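Local atomic coordinates of cellulose 1,4-beta-cellobiosidase (Clostridium thermocellum, PDB entry 3ZQX), a protein that forms the family 3b carbohydrate-binding module of a cellulosomal cellobiohydrolase, from a family that typically binds cellulose, though this member appears to be deficient in adhesion. Residues V3-L8 / V130-N135; V39-F44 / Y78-F83. The protein carries 1 engineered substitution. All blocks are in the same frame, centred on the assembly; numbering follows the deposited sequence. Where two conformers were deposited one is given.

The two contacts join the same beta sandwich in different ways. Contact 1 is apolar and buried: 3-8 of one sheet faces 130-135 of the other, and no hydrogen bond crosses. Contact 2 is lateral: 39-44 and 78-83 are neighbouring strands of one sheet, joined by backbone hydrogen bonds, with leucines on the interior face and a partly exposed arginine, glutamine and tyrosine on the outer one. Strands 130-134 and 38-43 lie next to each other, which couples the contacts. The 2.8 Å approach of Thr-131 OG1 to Tyr-43 OH, probably a hydrogen bond, joins them on the outer face, while Leu-40 meets Val-130 and Leu-132 on the interior face.

Contact 1 of 2, residues V3-L8 / V130-N135; sequences VKVQYL and VTLYKN
Val-3 and Val-5 meet Leu-132 across the interior of a beta sandwich, the fold of family 3 carbohydrate-binding modules. The evidence for a sheet-on-sheet contact is direct: the strand axes approach to 7.0 Å, their directions differ by 157°, and no hydrogen bond joins the segments. Contact is made through alternating side chains, Val-3 and Val-5 from one sheet and Val-130, Leu-132 and Lys-134 from the other.

Leu-132 and Val-5 make the largest shares of the contact. The CB of Leu-132 points toward strand 3-8 but serves mainly as a stem. Chi1 of -61° puts CG anti to the carbonyl carbon, where it presses on Val-5 CG2 at 3.4 Å, closer than usual van der Waals contact. From there the two methyls divide the work. CD2 stays with Val-5, 3.5 Å from its CG2. CD1 is shared more widely: it touches Val-5 CG2, lies 3.7 Å from Val-3 CG2, and reaches the backbone at Lys-4 C, 3.8 Å away. Val-5 CG2 is therefore in contact with CG and both methyls of the leucine, while the side chains of Val-3 and Leu-132 cross at about a right angle. On its own sheet Leu-132 also packs on Leu-40.

At one end Lys-134 adds only its aliphatic part, CE lying 4.1 Å from Val-3 CG2. Bends at chi3 and chi4 shape this chain, and its NZ is engaged in a salt bridge with Asp-2 and a hydrogen bond to Tyr-33 OH. Toward the other end, Val-5 turns its second methyl to a different partner. With chi1 at 175°, CG1 is anti to the backbone N and meets Val-130 CG1 at 3.8 Å.

Contact 2 of 2, residues V39-F44 / Y78-F83; sequences VLRYYF and YLQLEF
Arg-41 lies flat on the ring of Tyr-78, the guanidinium and ring centres 4.2 Å apart and the planes 12° apart. These residues belong to neighbouring antiparallel strands of the five-stranded sheet. The stack continues down the arginine: CD sits over the centre of the ring, 3.6 Å from the centroid, in a CH-pi contact. Chi1 of 50° puts Tyr-78 CG between its backbone N and carbonyl carbon, which lays the ring beside Arg-41.

This outer, partly exposed face is tightest here. Gln-80 OE1 accepts in its carbonyl plane from Arg-41 NE at 2.8 Å and from NH2 at 2.9 Å. Guanidinium and amide are nearly coplanar, 4° apart, so the side-on grip and the stack together should fix the arginine's rotation. Val-39 CG1 still packs against the same amide, 3.5 Å from Gln-80 CD. The looser part lies beyond, where Val-39 CG2 runs beside Glu-82 CG at 3.9 Å and Gln-80 NE2 makes a weak hydrogen bond to Glu-82 OE1. This aromatic and polar surface is consistent with the shallow groove of family 3 modules, on the side away from their flat cellulose-binding face.

On the interior face the side chains of the hydrogen-bonded pairs are nearest at their CB atoms, 4.2 Å apart in Leu-40 and Leu-81 and 4.3 Å in Tyr-42 and Leu-79. Paired backbone bonds hold the strands there.

Phe-44 packs on Asp-114, a calcium ligand. Strand 66-71 flanks 78-83, strand 130-134 flanks 38-43, and strand 15-27 of the facing sheet covers Tyr-42 through Ile-19 and Phe-23.

Contact 1 of 2, residues V3-L8 / V130-N135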
ATOM      1  N   VAL A   3     -14.710   1.633  -0.185  1.00 13.69           N
ATOM      2  CA  VAL A   3     -13.528   0.809  -0.003  1.00 11.87           C
ATOM      3  C   VAL A   3     -12.654   1.280   1.169  1.00 10.10           C
ATOM      4  O   VAL A   3     -12.573   2.476   1.468  1.00 12.26           O
ATOM      5  CB  VAL A   3     -12.695   0.730  -1.302  1.00 12.78           C
ATOM      6  CG1 VAL A   3     -13.338  -0.242  -2.293  1.00 15.15           C
ATOM      7  CG2 VAL A   3     -12.526   2.121  -1.923  1.00 14.66           C
ATOM      8  N   LYS A   4     -12.018   0.321   1.834  1.00  9.73           N
ATOM      9  CA  LYS A   4     -11.081   0.593   2.920  1.00  9.68           C
ATOM     10  C   LYS A   4      -9.858  -0.306   2.783  1.00  8.63           C
ATOM     11  O   LYS A   4      -9.878  -1.279   2.024  1.00  9.77           O
ATOM     12  CB  LYS A   4     -11.735   0.359   4.286  1.00 10.48           C
ATOM     13  CG  LYS A   4     -12.092  -1.098   4.568  1.00 11.22           C
ATOM     14  CD  LYS A   4     -12.725  -1.267   5.942  1.00 12.36           C
ATOM     15  CE  LYS A   4     -13.034  -2.727   6.225  1.00 13.32           C
ATOM     16  NZ  LYS A   4     -13.688  -2.938   7.556  1.00 16.23           N
ATOM     17  N   VAL A   5      -8.799   0.017   3.529  1.00  8.91           N
ATOM     18  CA  VAL A   5      -7.585  -0.783   3.564  1.00  8.91           C
ATOM     19  C   VAL A   5      -7.365  -1.361   4.935  1.00  8.73           C
ATOM     20  O   VAL A   5      -7.487  -0.657   5.941  1.00 10.01           O
ATOM     21  CB  VAL A   5      -6.332   0.065   3.234  1.00 10.26           C
ATOM     22  CG1 VAL A   5      -5.060  -0.765   3.388  1.00 11.64           C
ATOM     23  CG2 VAL A   5      -6.435   0.646   1.841  1.00 11.95           C
ATOM     24  N   GLN A   6      -7.010  -2.642   4.954  1.00  8.78           N
ATOM     25  CA  GLN A   6      -6.428  -3.267   6.131  1.00  9.19           C
ATOM     26  C   GLN A   6      -4.950  -3.512   5.874  1.00  8.45           C
ATOM     27  O   GLN A   6      -4.524  -3.707   4.728  1.00  9.73           O
ATOM     28  CB  GLN A   6      -7.102  -4.594   6.440  1.00 10.11           C
ATOM     29  CG  GLN A   6      -8.597  -4.491   6.518  1.00 11.19           C
ATOM     30  CD  GLN A   6      -9.213  -5.772   7.000  1.00 13.43           C
ATOM     31  OE1 GLN A   6      -8.889  -6.856   6.509  1.00 13.75           O
ATOM     32  NE2 GLN A   6     -10.086  -5.664   7.994  1.00 17.64           N
ATOM     33  N   TYR A   7      -4.165  -3.484   6.946  1.00  8.69           N
ATOM     34  CA  TYR A   7      -2.718  -3.607   6.882  1.00  9.01           C
ATOM     35  C   TYR A   7      -2.230  -4.517   7.984  1.00  8.30           C
ATOM     36  O   TYR A   7      -2.843  -4.615   9.046  1.00  9.47           O
ATOM     37  CB  TYR A   7      -2.109  -2.220   7.084  1.00  9.24           C
ATOM     38  CG  TYR A   7      -0.649  -2.099   7.498  1.00  8.40           C
ATOM     39  CD1 TYR A   7       0.370  -2.109   6.560  1.00  8.80           C
ATOM     40  CD2 TYR A   7      -0.299  -1.884   8.829  1.00  9.78           C
ATOM     41  CE1 TYR A   7       1.698  -1.942   6.933  1.00  8.84           C
ATOM     42  CE2 TYR A   7       1.024  -1.721   9.210  1.00 10.07           C
ATOM     43  CZ  TYR A   7       2.020  -1.736   8.259  1.00  8.68           C
ATOM     44  OH  TYR A   7       3.329  -1.557   8.660  1.00  9.35           O
ATOM     45  N   LEU A   8      -1.111  -5.174   7.710  1.00  8.71           N
ATOM     46  CA  LEU A   8      -0.282  -5.751   8.752  1.00  9.72           C
ATOM     47  C   LEU A   8       1.177  -5.601   8.341  1.00  8.30           C
ATOM     48  O   LEU A   8       1.505  -5.499   7.152  1.00  9.21           O
ATOM     49  CB  LEU A   8      -0.644  -7.211   9.044  1.00 10.62           C
ATOM     50  CG  LEU A   8      -0.412  -8.260   7.954  1.00  9.79           C
ATOM     51  CD1 LEU A   8       1.031  -8.731   7.933  1.00 11.95           C
ATOM     52  CD2 LEU A   8      -1.350  -9.442   8.151  1.00 13.25           C
ATOM     53  N   VAL A 130      -2.740   4.197   5.409  1.00  8.53           N
ATOM     54  CA  VAL A 130      -2.614   3.852   3.998  1.00  8.87           C
ATOM     55  C   VAL A 130      -3.884   4.368   3.351  1.00  8.18           C
ATOM     56  O   VAL A 130      -4.982   4.060   3.809  1.00 10.67           O
ATOM     57  CB  VAL A 130      -2.450   2.327   3.806  1.00  9.29           C
ATOM     58  CG1 VAL A 130      -2.536   1.924   2.334  1.00 10.22           C
ATOM     59  CG2 VAL A 130      -1.134   1.876   4.413  1.00  9.76           C
ATOM     60  N   THR A 131      -3.743   5.149   2.293  1.00  7.84           N
ATOM     61  CA  THR A 131      -4.878   5.846   1.702  1.00  8.08           C
ATOM     62  C   THR A 131      -5.381   5.164   0.439  1.00  7.48           C
ATOM     63  O   THR A 131      -4.642   4.435  -0.243  1.00  8.27           O
ATOM     64  CB  THR A 131      -4.515   7.280   1.337  1.00  8.59           C
ATOM     65  OG1 THR A 131      -3.337   7.238   0.527  1.00  8.36           O
ATOM     66  CG2 THR A 131      -4.284   8.133   2.588  1.00  9.82           C
ATOM     67  N   LEU A 132      -6.670   5.356   0.176  1.00  7.72           N
ATOM     68  CA  LEU A 132      -7.254   5.047  -1.124  1.00  7.90           C
ATOM     69  C   LEU A 132      -7.859   6.295  -1.738  1.00  7.66           C
ATOM     70  O   LEU A 132      -8.529   7.079  -1.049  1.00  8.84           O
ATOM     71  CB  LEU A 132      -8.365   4.006  -1.021  1.00  8.39           C
ATOM     72  CG  LEU A 132      -7.982   2.642  -0.477  1.00  8.77           C
ATOM     73  CD1 LEU A 132      -9.223   1.772  -0.326  1.00 10.12           C
ATOM     74  CD2 LEU A 132      -6.939   1.977  -1.369  1.00  9.29           C
ATOM     75  N   TYR A 133      -7.645   6.437  -3.045  1.00  8.29           N
ATOM     76  CA  TYR A 133      -8.257   7.480  -3.860  1.00  8.96           C
ATOM     77  C   TYR A 133      -9.078   6.837  -4.960  1.00  9.11           C
ATOM     78  O   TYR A 133      -8.712   5.776  -5.498  1.00  9.78           O
ATOM     79  CB  TYR A 133      -7.193   8.372  -4.501  1.00  9.72           C
ATOM     80  CG  TYR A 133      -6.398   9.170  -3.502  1.00  9.95           C
ATOM     81  CD1 TYR A 133      -5.296   8.618  -2.859  1.00 12.05           C
ATOM     82  CD2 TYR A 133      -6.754  10.471  -3.181  1.00 11.58           C
ATOM     83  CE1 TYR A 133      -4.568   9.346  -1.936  1.00 12.26           C
ATOM     84  CE2 TYR A 133      -6.024  11.205  -2.253  1.00 13.79           C
ATOM     85  CZ  TYR A 133      -4.936  10.630  -1.633  1.00 14.31           C
ATOM     86  OH  TYR A 133      -4.194  11.336  -0.708  1.00 17.13           O
ATOM     87  N   LYS A 134     -10.210   7.460  -5.259  1.00  9.53           N
ATOM     88  CA  LYS A 134     -11.081   7.011  -6.321  1.00 10.49           C
ATOM     89  C   LYS A 134     -11.853   8.227  -6.813  1.00 10.51           C
ATOM     90  O   LYS A 134     -12.291   9.050  -6.006  1.00 10.91           O
ATOM     91  CB  LYS A 134     -12.027   5.961  -5.750  1.00 11.16           C
ATOM     92  CG  LYS A 134     -13.089   5.484  -6.702  1.00 13.41           C
ATOM     93  CD  LYS A 134     -13.815   4.256  -6.162  1.00 15.10           C
ATOM     94  CE  LYS A 134     -14.336   4.469  -4.743  1.00 15.50           C
ATOM     95  NZ  LYS A 134     -15.409   5.500  -4.656  1.00 15.96           N
ATOM     96  N   ASN A 135     -12.065   8.323  -8.117  1.00 11.27           N
ATOM     97  CA  ASN A 135     -12.785   9.451  -8.689  1.00 11.99           C
ATOM     98  C   ASN A 135     -12.201  10.792  -8.264  1.00 12.63           C
ATOM     99  O   ASN A 135     -12.931  11.751  -8.059  1.00 14.64           O
ATOM    100  CB  ASN A 135     -14.271   9.389  -8.341  1.00 12.61           C
ATOM    101  CG  ASN A 135     -15.110  10.282  -9.243  1.00 13.35           C
ATOM    102  OD1 ASN A 135     -14.859  10.378 -10.445  1.00 13.76           O
ATOM    103  ND2 ASN A 135     -16.100  10.944  -8.668  1.00 14.01           N
TER

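Contact 2 of 2, residues V39-F44 / Y78-F83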
ATOM      1  N   VAL A  39      -6.638   3.903  -6.379  1.00  8.06           N
ATOM      2  CA  VAL A  39      -5.228   4.165  -6.142  1.00  7.80           C
ATOM      3  C   VAL A  39      -4.956   3.990  -4.653  1.00  7.26           C
ATOM      4  O   VAL A  39      -5.647   4.585  -3.821  1.00  8.76           O
ATOM      5  CB  VAL A  39      -4.885   5.613  -6.550  1.00  8.24           C
ATOM      6  CG1 VAL A  39      -3.465   5.970  -6.153  1.00 11.60           C
ATOM      7  CG2 VAL A  39      -5.096   5.818  -8.049  1.00 13.77           C
ATOM      8  N   LEU A  40      -3.963   3.174  -4.318  1.00  7.45           N
ATOM      9  CA  LEU A  40      -3.535   2.973  -2.934  1.00  7.28           C
ATOM     10  C   LEU A  40      -2.168   3.622  -2.725  1.00  7.01           C
ATOM     11  O   LEU A  40      -1.303   3.533  -3.599  1.00  7.25           O
ATOM     12  CB  LEU A  40      -3.456   1.469  -2.636  1.00  7.81           C
ATOM     13  CG  LEU A  40      -2.927   1.019  -1.268  1.00  8.61           C
ATOM     14  CD1 LEU A  40      -3.515  -0.330  -0.858  1.00  9.89           C
ATOM     15  CD2 LEU A  40      -1.410   0.966  -1.238  1.00  8.51           C
ATOM     16  N   ARG A  41      -1.966   4.274  -1.574  1.00  6.76           N
ATOM     17  CA  ARG A  41      -0.646   4.823  -1.252  1.00  6.94           C
ATOM     18  C   ARG A  41      -0.176   4.437   0.143  1.00  6.63           C
ATOM     19  O   ARG A  41      -0.918   4.555   1.126  1.00  7.62           O
ATOM     20  CB  ARG A  41      -0.620   6.348  -1.412  1.00  7.69           C
ATOM     21  CG  ARG A  41      -0.828   6.774  -2.849  1.00  8.08           C
ATOM     22  CD  ARG A  41      -0.840   8.286  -3.031  1.00  7.44           C
ATOM     23  NE  ARG A  41      -0.967   8.579  -4.459  1.00  8.03           N
ATOM     24  CZ  ARG A  41      -1.204   9.781  -4.972  1.00  8.70           C
ATOM     25  NH1 ARG A  41      -1.371  10.824  -4.178  1.00  9.92           N
ATOM     26  NH2 ARG A  41      -1.288   9.927  -6.290  1.00  9.50           N
ATOM     27  N   TYR A  42       1.068   3.961   0.191  1.00  6.91           N
ATOM     28  CA  TYR A  42       1.787   3.651   1.420  1.00  7.12           C
ATOM     29  C   TYR A  42       2.946   4.634   1.532  1.00  7.04           C
ATOM     30  O   TYR A  42       3.825   4.668   0.669  1.00  6.94           O
ATOM     31  CB  TYR A  42       2.312   2.201   1.372  1.00  7.61           C
ATOM     32  CG  TYR A  42       3.177   1.808   2.561  1.00  7.21           C
ATOM     33  CD1 TYR A  42       4.536   2.085   2.583  1.00  8.12           C
ATOM     34  CD2 TYR A  42       2.624   1.165   3.667  1.00  7.63           C
ATOM     35  CE1 TYR A  42       5.323   1.735   3.671  1.00  7.96           C
ATOM     36  CE2 TYR A  42       3.396   0.820   4.759  1.00  7.80           C
ATOM     37  CZ  TYR A  42       4.745   1.100   4.762  1.00  7.81           C
ATOM     38  OH  TYR A  42       5.487   0.744   5.868  1.00  8.35           O
ATOM     39  N   TYR A  43       2.919   5.448   2.583  1.00  7.22           N
ATOM     40  CA  TYR A  43       3.825   6.587   2.726  1.00  7.70           C
ATOM     41  C   TYR A  43       5.095   6.215   3.464  1.00  6.94           C
ATOM     42  O   TYR A  43       5.046   5.653   4.560  1.00  7.67           O
ATOM     43  CB  TYR A  43       3.100   7.736   3.443  1.00  8.12           C
ATOM     44  CG  TYR A  43       1.887   8.194   2.671  1.00  7.85           C
ATOM     45  CD1 TYR A  43       2.011   9.115   1.644  1.00  8.35           C
ATOM     46  CD2 TYR A  43       0.625   7.650   2.920  1.00  7.98           C
ATOM     47  CE1 TYR A  43       0.911   9.513   0.900  1.00  8.32           C
ATOM     48  CE2 TYR A  43      -0.483   8.038   2.184  1.00  8.35           C
ATOM     49  CZ  TYR A  43      -0.337   8.970   1.180  1.00  8.05           C
ATOM     50  OH  TYR A  43      -1.446   9.332   0.455  1.00  8.56           O
ATOM     51  N   PHE A  44       6.236   6.512   2.848  1.00  7.47           N
ATOM     52  CA  PHE A  44       7.517   6.265   3.474  1.00  7.69           C
ATOM     53  C   PHE A  44       8.526   7.244   2.924  1.00  7.38           C
ATOM     54  O   PHE A  44       8.403   7.700   1.785  1.00  7.98           O
ATOM     55  CB  PHE A  44       7.973   4.809   3.243  1.00  8.26           C
ATOM     56  CG  PHE A  44       8.458   4.512   1.842  1.00  8.01           C
ATOM     57  CD1 PHE A  44       7.572   4.261   0.805  1.00  7.52           C
ATOM     58  CD2 PHE A  44       9.819   4.464   1.575  1.00  8.67           C
ATOM     59  CE1 PHE A  44       8.033   3.972  -0.471  1.00  7.76           C
ATOM     60  CE2 PHE A  44      10.295   4.181   0.296  1.00  8.54           C
ATOM     61  CZ  PHE A  44       9.394   3.916  -0.726  1.00  8.42           C
ATOM     62  N   TYR A  78       5.707   8.203  -1.367  1.00  7.31           N
ATOM     63  CA  TYR A  78       4.945   6.964  -1.226  1.00  7.12           C
ATOM     64  C   TYR A  78       5.244   5.939  -2.310  1.00  6.61           C
ATOM     65  O   TYR A  78       5.708   6.261  -3.414  1.00  7.15           O
ATOM     66  CB  TYR A  78       3.417   7.235  -1.246  1.00  7.06           C
ATOM     67  CG  TYR A  78       2.994   8.099  -2.425  1.00  7.84           C
ATOM     68  CD1 TYR A  78       2.755   7.549  -3.681  1.00  7.90           C
ATOM     69  CD2 TYR A  78       2.880   9.476  -2.291  1.00  7.61           C
ATOM     70  CE1 TYR A  78       2.417   8.354  -4.762  1.00  8.00           C
ATOM     71  CE2 TYR A  78       2.534  10.289  -3.363  1.00  7.96           C
ATOM     72  CZ  TYR A  78       2.304   9.722  -4.596  1.00  7.65           C
ATOM     73  OH  TYR A  78       1.973  10.479  -5.688  1.00  8.64           O
ATOM     74  N   LEU A  79       4.943   4.692  -1.959  1.00  6.93           N
ATOM     75  CA  LEU A  79       4.587   3.654  -2.913  1.00  7.02           C
ATOM     76  C   LEU A  79       3.132   3.857  -3.316  1.00  6.52           C
ATOM     77  O   LEU A  79       2.260   4.023  -2.457  1.00  7.44           O
ATOM     78  CB  LEU A  79       4.680   2.276  -2.247  1.00  7.36           C
ATOM     79  CG  LEU A  79       4.024   1.117  -3.005  1.00  7.67           C
ATOM     80  CD1 LEU A  79       4.797   0.761  -4.270  1.00  9.04           C
ATOM     81  CD2 LEU A  79       3.852  -0.097  -2.100  1.00  9.16           C
ATOM     82  N   GLN A  80       2.868   3.814  -4.620  1.00  6.98           N
ATOM     83  CA  GLN A  80       1.521   3.825  -5.149  1.00  6.91           C
ATOM     84  C   GLN A  80       1.230   2.487  -5.813  1.00  7.06           C
ATOM     85  O   GLN A  80       2.042   1.958  -6.578  1.00  8.18           O
ATOM     86  CB  GLN A  80       1.369   4.946  -6.182  1.00  7.63           C
ATOM     87  CG  GLN A  80       0.044   4.929  -6.922  1.00  8.42           C
ATOM     88  CD  GLN A  80      -0.236   6.260  -7.576  1.00  8.17           C
ATOM     89  OE1 GLN A  80      -0.316   7.275  -6.899  1.00  8.63           O
ATOM     90  NE2 GLN A  80      -0.352   6.276  -8.904  1.00  9.13           N
ATOM     91  N   LEU A  81       0.066   1.928  -5.505  1.00  7.20           N
ATOM     92  CA  LEU A  81      -0.438   0.792  -6.260  0.76  8.01           C
ATOM     93  C   LEU A  81      -1.668   1.185  -7.029  1.00  8.42           C
ATOM     94  O   LEU A  81      -2.638   1.720  -6.469  1.00  9.40           O
ATOM     95  CB  LEU A  81      -0.788  -0.393  -5.370  0.76  9.87           C
ATOM     96  CG  LEU A  81       0.387  -1.050  -4.669  0.76 10.41           C
ATOM     97  CD1 LEU A  81      -0.103  -2.225  -3.849  0.76 11.32           C
ATOM     98  CD2 LEU A  81       1.442  -1.487  -5.687  0.76 10.97           C
ATOM     99  N   GLU A  82      -1.596   0.931  -8.325  1.00  8.89           N
ATOM    100  CA  GLU A  82      -2.744   0.958  -9.204  1.00  9.34           C
ATOM    101  C   GLU A  82      -2.958  -0.476  -9.684  1.00  8.87           C
ATOM    102  O   GLU A  82      -2.206  -1.382  -9.324  1.00  9.32           O
ATOM    103  CB  GLU A  82      -2.521   1.940 -10.351  1.00  9.80           C
ATOM    104  CG  GLU A  82      -2.604   3.379  -9.873  1.00 10.63           C
ATOM    105  CD  GLU A  82      -2.141   4.374 -10.895  1.00 12.94           C
ATOM    106  OE1 GLU A  82      -0.930   4.392 -11.185  1.00 13.44           O
ATOM    107  OE2 GLU A  82      -2.983   5.144 -11.409  1.00 15.14           O
ATOM    108  N   PHE A  83      -3.997  -0.680 -10.484  1.00  8.89           N
ATOM    109  CA  PHE A  83      -4.448  -2.017 -10.823  1.00  8.66           C
ATOM    110  C   PHE A  83      -4.940  -2.058 -12.249  1.00  8.87           C
ATOM    111  O   PHE A  83      -5.423  -1.073 -12.790  1.00  9.87           O
ATOM    112  CB  PHE A  83      -5.610  -2.437  -9.910  1.00  9.26           C
ATOM    113  CG  PHE A  83      -5.277  -2.347  -8.446  1.00  9.66           C
ATOM    114  CD1 PHE A  83      -5.441  -1.154  -7.760  1.00  9.63           C
ATOM    115  CD2 PHE A  83      -4.785  -3.443  -7.761  1.00 10.43           C
ATOM    116  CE1 PHE A  83      -5.097  -1.053  -6.416  1.00 10.31           C
ATOM    117  CE2 PHE A  83      -4.447  -3.353  -6.414  1.00 11.42           C
ATOM    118  CZ  PHE A  83      -4.607  -2.158  -5.746  1.00 11.49           C
TER